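PDB 2OKX: rhamnosidase B from Bacillus sp., which probably hydrolyses terminal alpha-L-rhamnose residues from rhamnosides, as an inverting alpha-L-rhamnosidase of glycoside hydrolase family 78. Local coordinates for residues Gly923-Asp934 against Ile945-Ser956. Sequence-based numbering, arbitrary orientation. Where two conformers were deposited one is given.
Sequences GKLKLRIEAPED and IEGEVTQVKYMS. With CA (calcium ion), chain D.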
loop_
_atom_site.group_PDB
_atom_site.type_symbol
_atom_site.label_atom_id
_atom_site.label_comp_id
_atom_site.label_asym_id
_atom_site.label_seq_id
_atom_site.Cartn_x
_atom_site.Cartn_y
_atom_site.Cartn_z
ATOM N N GLY A 923 -21.441 -3.066 42.069
ATOM C CA GLY A 923 -22.349 -2.086 41.494
ATOM C C GLY A 923 -21.993 -0.635 41.744
ATOM O O GLY A 923 -22.822 0.254 41.531
ATOM N N LYS A 924 -20.766 -0.379 42.175
ATOM C CA LYS A 924 -20.349 0.988 42.458
ATOM C C LYS A 924 -19.029 1.363 41.794
ATOM O O LYS A 924 -17.999 0.733 42.028
ATOM C CB LYS A 924 -20.250 1.189 43.971
ATOM C CG LYS A 924 -19.939 2.616 44.396
ATOM C CD LYS A 924 -19.968 2.738 45.914
ATOM C CE LYS A 924 -19.624 4.150 46.362
ATOM N NZ LYS A 924 -19.745 4.308 47.839
ATOM N N LEU A 925 -19.074 2.405 40.972
ATOM C CA LEU A 925 -17.897 2.883 40.254
ATOM C C LEU A 925 -17.319 4.169 40.813
ATOM O O LEU A 925 -18.004 4.948 41.476
ATOM C CB LEU A 925 -18.238 3.171 38.788
ATOM C CG LEU A 925 -18.311 2.127 37.680
ATOM C CD1 LEU A 925 -18.802 2.813 36.408
ATOM C CD2 LEU A 925 -16.946 1.498 37.448
ATOM N N LYS A 926 -16.042 4.377 40.519
ATOM C CA LYS A 926 -15.341 5.598 40.866
ATOM C C LYS A 926 -14.963 6.046 39.450
ATOM O O LYS A 926 -14.402 5.256 38.683
ATOM C CB LYS A 926 -14.079 5.309 41.672
ATOM C CG LYS A 926 -13.450 6.551 42.265
ATOM C CD LYS A 926 -11.936 6.428 42.350
ATOM C CE LYS A 926 -11.496 5.177 43.091
ATOM N NZ LYS A 926 -10.008 5.068 43.124
ATOM N N LEU A 927 -15.280 7.285 39.094
ATOM C CA LEU A 927 -15.000 7.789 37.752
ATOM C C LEU A 927 -14.397 9.188 37.781
ATOM O O LEU A 927 -14.890 10.061 38.490
ATOM C CB LEU A 927 -16.303 7.809 36.936
ATOM C CG LEU A 927 -16.352 8.572 35.606
ATOM C CD1 LEU A 927 -15.493 7.857 34.579
ATOM C CD2 LEU A 927 -17.795 8.662 35.108
ATOM N N ARG A 928 -13.332 9.390 37.007
ATOM C CA ARG A 928 -12.666 10.686 36.920
ATOM C C ARG A 928 -12.678 11.128 35.454
ATOM O O ARG A 928 -12.405 10.330 34.546
ATOM C CB ARG A 928 -11.219 10.571 37.412
ATOM C CG ARG A 928 -10.427 11.877 37.381
ATOM C CD ARG A 928 -8.937 11.613 37.597
ATOM N NE ARG A 928 -8.136 12.837 37.615
ATOM C CZ ARG A 928 -8.049 13.665 38.652
ATOM N NH1 ARG A 928 -8.716 13.412 39.772
ATOM N NH2 ARG A 928 -7.286 14.747 38.570
ATOM N N ILE A 929 -13.000 12.397 35.235
ATOM C CA ILE A 929 -13.061 12.974 33.901
ATOM C C ILE A 929 -12.287 14.289 33.922
ATOM O O ILE A 929 -12.488 15.118 34.809
ATOM C CB ILE A 929 -14.522 13.289 33.500
ATOM C CG1 ILE A 929 -15.350 12.003 33.485
ATOM C CG2 ILE A 929 -14.562 13.969 32.132
ATOM C CD1 ILE A 929 -16.852 12.251 33.458
ATOM N N GLU A 930 -11.402 14.478 32.953
ATOM C CA GLU A 930 -10.635 15.712 32.875
ATOM C C GLU A 930 -10.761 16.242 31.456
ATOM O O GLU A 930 -10.548 15.512 30.487
ATOM C CB GLU A 930 -9.169 15.451 33.229
ATOM C CG GLU A 930 -8.370 16.718 33.487
ATOM C CD GLU A 930 -7.080 16.456 34.252
ATOM O OE1 GLU A 930 -6.442 17.442 34.685
ATOM O OE2 GLU A 930 -6.707 15.268 34.418
ATOM N N ALA A 931 -11.124 17.513 31.328
ATOM C CA ALA A 931 -11.284 18.114 30.009
ATOM C C ALA A 931 -11.176 19.631 30.097
ATOM O O ALA A 931 -11.248 20.195 31.183
ATOM C CB ALA A 931 -12.635 17.725 29.429
ATOM N N PRO A 932 -10.975 20.305 28.952
ATOM C CA PRO A 932 -10.865 21.768 28.931
ATOM C C PRO A 932 -12.155 22.373 29.487
ATOM O O PRO A 932 -13.240 21.858 29.236
ATOM C CB PRO A 932 -10.656 22.072 27.450
ATOM C CG PRO A 932 -9.876 20.872 26.979
ATOM C CD PRO A 932 -10.644 19.737 27.630
ATOM N N GLU A 933 -12.026 23.461 30.240
ATOM C CA GLU A 933 -13.165 24.119 30.882
ATOM C C GLU A 933 -14.340 24.524 29.997
ATOM O O GLU A 933 -15.477 24.531 30.459
ATOM C CB GLU A 933 -12.680 25.353 31.654
ATOM C CG GLU A 933 -11.973 26.375 30.781
ATOM C CD GLU A 933 -11.412 27.544 31.573
ATOM O OE1 GLU A 933 -10.647 28.339 30.984
ATOM O OE2 GLU A 933 -11.733 27.670 32.774
ATOM N N ASP A 934 -14.078 24.856 28.738
ATOM C CA ASP A 934 -15.143 25.289 27.837
ATOM C C ASP A 934 -15.912 24.156 27.162
ATOM O O ASP A 934 -16.756 24.395 26.307
ATOM C CB ASP A 934 -14.571 26.228 26.776
ATOM C CG ASP A 934 -13.436 25.602 26.004
ATOM O OD1 ASP A 934 -12.498 25.072 26.643
ATOM O OD2 ASP A 934 -13.476 25.647 24.757
ATOM N N ILE A 945 -25.778 1.110 37.899
ATOM C CA ILE A 945 -24.527 1.372 38.593
ATOM C C ILE A 945 -24.531 2.744 39.263
ATOM O O ILE A 945 -24.962 3.733 38.670
ATOM C CB ILE A 945 -23.330 1.288 37.597
ATOM C CG1 ILE A 945 -23.297 -0.100 36.945
ATOM C CG2 ILE A 945 -22.019 1.555 38.309
ATOM C CD1 ILE A 945 -23.093 -1.228 37.930
ATOM N N GLU A 946 -24.056 2.797 40.502
ATOM C CA GLU A 946 -23.987 4.055 41.232
ATOM C C GLU A 946 -22.508 4.381 41.358
ATOM O O GLU A 946 -21.669 3.607 40.899
ATOM C CB GLU A 946 -24.638 3.906 42.616
ATOM C CG GLU A 946 -23.900 2.998 43.586
ATOM C CD GLU A 946 -24.795 2.516 44.718
ATOM O OE1 GLU A 946 -25.761 3.229 45.057
ATOM O OE2 GLU A 946 -24.528 1.431 45.275
ATOM N N GLY A 947 -22.168 5.515 41.957
ATOM C CA GLY A 947 -20.759 5.824 42.087
ATOM C C GLY A 947 -20.387 7.264 42.361
ATOM O O GLY A 947 -21.247 8.124 42.555
ATOM N N GLU A 948 -19.082 7.513 42.366
ATOM C CA GLU A 948 -18.531 8.830 42.630
ATOM C C GLU A 948 -17.837 9.362 41.380
ATOM O O GLU A 948 -16.906 8.741 40.870
ATOM C CB GLU A 948 -17.527 8.730 43.774
ATOM C CG GLU A 948 -16.980 10.058 44.229
ATOM C CD GLU A 948 -17.980 10.858 45.046
ATOM O OE1 GLU A 948 -17.717 12.054 45.278
ATOM O OE2 GLU A 948 -19.017 10.294 45.461
ATOM N N VAL A 949 -18.287 10.512 40.894
ATOM C CA VAL A 949 -17.702 11.104 39.697
ATOM C C VAL A 949 -16.926 12.375 40.023
ATOM O O VAL A 949 -17.466 13.303 40.627
ATOM C CB VAL A 949 -18.792 11.454 38.657
ATOM C CG1 VAL A 949 -18.150 12.013 37.396
ATOM C CG2 VAL A 949 -19.618 10.225 38.335
ATOM N N THR A 950 -15.654 12.405 39.635
ATOM C CA THR A 950 -14.814 13.572 39.860
ATOM C C THR A 950 -14.561 14.215 38.502
ATOM O O THR A 950 -13.890 13.638 37.640
ATOM C CB THR A 950 -13.463 13.190 40.493
ATOM O OG1 THR A 950 -13.690 12.555 41.757
ATOM C CG2 THR A 950 -12.601 14.435 40.707
ATOM N N GLN A 951 -15.120 15.402 38.301
ATOM C CA GLN A 951 -14.939 16.092 37.039
ATOM C C GLN A 951 -13.994 17.266 37.220
ATOM O O GLN A 951 -14.255 18.178 38.010
ATOM C CB GLN A 951 -16.274 16.589 36.491
ATOM C CG GLN A 951 -16.128 17.222 35.118
ATOM C CD GLN A 951 -17.445 17.699 34.546
ATOM O OE1 GLN A 951 -18.488 17.095 34.780
ATOM N NE2 GLN A 951 -17.398 18.783 33.777
ATOM N N VAL A 952 -12.893 17.225 36.478
ATOM C CA VAL A 952 -11.873 18.256 36.534
ATOM C C VAL A 952 -11.815 19.047 35.227
ATOM O O VAL A 952 -11.800 18.467 34.140
ATOM C CB VAL A 952 -10.485 17.626 36.785
ATOM C CG1 VAL A 952 -9.431 18.708 36.831
ATOM C CG2 VAL A 952 -10.494 16.824 38.085
ATOM N N LYS A 953 -11.794 20.373 35.333
ATOM C CA LYS A 953 -11.707 21.227 34.154
ATOM C C LYS A 953 -10.398 22.002 34.209
ATOM O O LYS A 953 -10.006 22.485 35.274
ATOM C CB LYS A 953 -12.857 22.237 34.114
ATOM C CG LYS A 953 -14.208 21.693 33.681
ATOM C CD LYS A 953 -15.252 22.804 33.773
ATOM C CE LYS A 953 -16.572 22.406 33.134
ATOM N NZ LYS A 953 -16.475 22.293 31.650
ATOM N N TYR A 954 -9.712 22.114 33.077
ATOM C CA TYR A 954 -8.477 22.881 33.058
ATOM C C TYR A 954 -8.553 23.937 31.964
ATOM O O TYR A 954 -9.427 23.885 31.099
ATOM C CB TYR A 954 -7.242 21.974 32.883
ATOM C CG TYR A 954 -7.160 21.177 31.600
ATOM C CD1 TYR A 954 -7.964 20.055 31.391
ATOM C CD2 TYR A 954 -6.239 21.520 30.608
ATOM C CE1 TYR A 954 -7.848 19.289 30.221
ATOM C CE2 TYR A 954 -6.116 20.766 29.443
ATOM C CZ TYR A 954 -6.920 19.657 29.256
ATOM O OH TYR A 954 -6.797 18.927 28.100
ATOM N N MET A 955 -7.648 24.906 32.018
ATOM C CA MET A 955 -7.627 25.995 31.051
ATOM C C MET A 955 -7.238 25.597 29.640
ATOM O O MET A 955 -6.394 24.727 29.434
ATOM C CB MET A 955 -6.683 27.090 31.532
ATOM C CG MET A 955 -7.155 27.797 32.775
ATOM S SD MET A 955 -5.946 29.013 33.307
ATOM C CE MET A 955 -5.947 30.117 31.893
ATOM N N SER A 956 -7.858 26.255 28.668
ATOM C CA SER A 956 -7.573 26.004 27.263
ATOM C C SER A 956 -6.202 26.594 26.929
ATOM O O SER A 956 -5.464 25.976 26.134
ATOM C CB SER A 956 -8.650 26.649 26.386
ATOM O OG SER A 956 -9.942 26.181 26.740
ATOM O OXT SER A 956 -5.888 27.680 27.464
HETATM CA CA CA D . -10.177 23.598 37.342
HETATM O O HOH W 1 -15.004 20.348 30.371
#
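Leu-927 and Val-949 sit side by side in a parallel pairing of strands 924-932 and 946-954, neighbours at one end of the five-stranded mixed sheet, in the range of the C-terminal domain, with 946-954 outermost. The pair illustrates how a parallel join inside a mostly antiparallel sheet needs a crossover, here the residues that include strand 936-939. Ten backbone hydrogen bonds join segments 923-934 and 945-956, Val-952 N to Ile-929 O (2.7 Å) being almost straight at 178°. On the face of Leu-927 and Ile-929, Leu-927 CD2 lies alongside Val-949 CG2 at 4.0 Å, and Val-939 of the crossover strand packs on both Leu-927 and Ile-929. The other face is more polar: Val-952 CG2 sits over one face of the Arg-928 guanidinium, offset toward its rim and 3.9 Å from NH2, while CG1 lies beside the Glu-930 side chain. Toward the C-terminal end the Tyr-954 ring, turned back by a chi1 of 62°, runs alongside Pro-932, with CE1 3.8 Å from Pro-932 CD; its hydroxyl is hydrogen-bonded to the backbone N of His-912. Lys-953 bends at chi4 (-69°) and lays its chain over Glu-933, where NZ donates to Glu-933 O at 2.7 Å from above the carbonyl plane. A water accepts from the same NZ and donates to Pro-932 O at 2.6 Å. A methionine in place of Lys-953 would probably leave Glu-933 O and this water without their ammonium partner and let the turn after Pro-932 move more freely. Lys-953 O meanwhile binds a calcium ion at 2.4 Å, so main chain and side chain of one residue serve different partners; backbone pairing continues to Glu-933, and ammonium, water and metal, whose other four ligand atoms lie elsewhere, add to it where the strands end.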